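Long-range contact in endo-b-1,4-glucanase (Nasutitermes takasagoensis, PDB 1KSD), which probably hydrolyses internal beta-1,4-glucosidic linkages in cellulose, lichenin and cereal beta-D-glucans as a calcium-binding family 9 glycoside hydrolase: residues A[298-303]-A[407-412]. Numbering follows the deposited sequence.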
# COMPACT_ATOMS: atom_id res chain seq x y z
N ILE A 298 -16.27 6.43 -3.15
CA ILE A 298 -16.51 5.10 -2.61
C ILE A 298 -16.71 5.08 -1.09
O ILE A 298 -17.44 4.24 -0.57
CB ILE A 298 -15.35 4.17 -3.01
CG1 ILE A 298 -15.32 4.07 -4.55
CG2 ILE A 298 -15.50 2.80 -2.37
CD1 ILE A 298 -14.07 3.43 -5.11
N ASP A 299 -16.07 6.01 -0.40
CA ASP A 299 -16.21 6.12 1.05
C ASP A 299 -15.54 7.40 1.52
O ASP A 299 -14.70 7.95 0.82
CB ASP A 299 -15.58 4.92 1.77
CG ASP A 299 -15.92 4.89 3.25
OD1 ASP A 299 -17.11 5.02 3.60
OD2 ASP A 299 -15.00 4.71 4.07
N MET A 300 -15.91 7.86 2.71
CA MET A 300 -15.36 9.07 3.29
C MET A 300 -13.90 8.92 3.73
O MET A 300 -13.17 9.90 3.78
CB MET A 300 -16.20 9.53 4.48
CG MET A 300 -16.32 8.50 5.59
SD MET A 300 -16.96 9.19 7.12
CE MET A 300 -15.46 9.92 7.81
N TRP A 301 -13.49 7.70 4.06
CA TRP A 301 -12.12 7.45 4.49
C TRP A 301 -11.23 7.13 3.30
O TRP A 301 -11.57 6.26 2.50
CB TRP A 301 -12.05 6.27 5.46
CG TRP A 301 -12.82 6.46 6.73
CD1 TRP A 301 -14.03 5.92 7.05
CD2 TRP A 301 -12.42 7.25 7.85
NE1 TRP A 301 -14.42 6.33 8.30
CE2 TRP A 301 -13.45 7.15 8.82
CE3 TRP A 301 -11.30 8.04 8.14
CZ2 TRP A 301 -13.38 7.81 10.05
CZ3 TRP A 301 -11.24 8.70 9.37
CH2 TRP A 301 -12.28 8.57 10.31
N GLY A 302 -10.10 7.82 3.20
CA GLY A 302 -9.19 7.60 2.09
C GLY A 302 -9.92 7.62 0.76
O GLY A 302 -9.77 6.71 -0.06
N THR A 303 -10.71 8.67 0.55
CA THR A 303 -11.50 8.81 -0.67
C THR A 303 -10.66 8.73 -1.95
O THR A 303 -11.02 8.00 -2.88
CB THR A 303 -12.26 10.15 -0.65
OG1 THR A 303 -13.10 10.19 0.51
CG2 THR A 303 -13.12 10.30 -1.90
N ASP A 407 -7.55 17.51 10.70
CA ASP A 407 -8.54 16.74 9.95
C ASP A 407 -7.95 15.41 9.50
O ASP A 407 -7.39 15.32 8.41
CB ASP A 407 -9.00 17.54 8.73
CG ASP A 407 -10.28 17.00 8.13
OD1 ASP A 407 -10.48 15.77 8.16
OD2 ASP A 407 -11.09 17.80 7.62
N TYR A 408 -8.09 14.39 10.33
CA TYR A 408 -7.55 13.07 10.00
C TYR A 408 -8.39 12.27 9.02
O TYR A 408 -8.16 11.08 8.82
CB TYR A 408 -7.30 12.25 11.28
CG TYR A 408 -8.43 12.23 12.27
CD1 TYR A 408 -9.62 11.55 12.00
CD2 TYR A 408 -8.31 12.88 13.50
CE1 TYR A 408 -10.65 11.51 12.93
CE2 TYR A 408 -9.34 12.84 14.43
CZ TYR A 408 -10.51 12.16 14.15
OH TYR A 408 -11.52 12.13 15.08
N VAL A 409 -9.37 12.93 8.41
CA VAL A 409 -10.19 12.28 7.41
C VAL A 409 -9.70 12.77 6.05
O VAL A 409 -9.21 12.00 5.23
CB VAL A 409 -11.69 12.65 7.54
CG1 VAL A 409 -12.47 12.13 6.34
CG2 VAL A 409 -12.26 12.05 8.82
N HIS A 410 -9.78 14.08 5.85
CA HIS A 410 -9.37 14.68 4.59
C HIS A 410 -7.86 14.84 4.42
O HIS A 410 -7.36 14.79 3.29
CB HIS A 410 -10.06 16.03 4.43
CG HIS A 410 -11.55 15.95 4.51
ND1 HIS A 410 -12.30 15.23 3.60
CD2 HIS A 410 -12.43 16.44 5.41
CE1 HIS A 410 -13.58 15.28 3.94
NE2 HIS A 410 -13.68 16.01 5.04
N ASN A 411 -7.14 15.00 5.52
CA ASN A 411 -5.69 15.17 5.43
C ASN A 411 -4.86 13.99 5.91
O ASN A 411 -3.67 14.14 6.20
CB ASN A 411 -5.27 16.46 6.14
CG ASN A 411 -5.15 17.62 5.18
OD1 ASN A 411 -5.69 17.57 4.07
ND2 ASN A 411 -4.44 18.67 5.58
N GLU A 412 -5.48 12.82 5.98
CA GLU A 412 -4.75 11.63 6.37
C GLU A 412 -3.88 11.25 5.17
O GLU A 412 -4.24 11.53 4.02
CB GLU A 412 -5.72 10.47 6.67
CG GLU A 412 -5.03 9.19 7.14
CD GLU A 412 -6.00 8.04 7.33
OE1 GLU A 412 -7.13 8.29 7.79
OE2 GLU A 412 -5.62 6.89 7.03
O HOH W 1 -10.90 10.87 2.73
O HOH W 2 -9.19 9.36 5.37
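Val409 sets its two methyls against Met300 and Trp301 where two loops of the family 9 (alpha/alpha)6 barrel meet at the surface, one leading into helix 303-319, the other carrying Glu412, a predicted active-site residue. The pairing illustrates how loops without a direct hydrogen bond between them can be joined by apolar side chains and water. With CG1 anti to the backbone N (chi1 171°), Val409 turns CG2 to the indole, and Trp301 CZ3 lies 3.5 Å from Val409 CG2 in an oblique approach. Val409 CG1 lies 3.5 Å from Met300 O. The bent thioether chain of Met300 lays CE over one face of the Trp301 ring, offset toward the rim, and leaves CE 4.0 Å from both CG1 and CG2 of Val409. Tyr408 O reaches the indole at its edge, near the ring plane. Within 407-412, Asp407 OD1 closes an Asx turn with Val409 N through its anti lone pair, while His410 N hydrogen-bonds to the same oxygen at 2.9 Å from above the carboxylate plane. Water 1 joins Thr303 N and Met300 O to Val409 O. Water 2 accepts from Gly302 N (2.8 Å), at the helix N-cap, and lies 2.6 Å from Val409 O, with a weak, longer contact to Glu412 OE1.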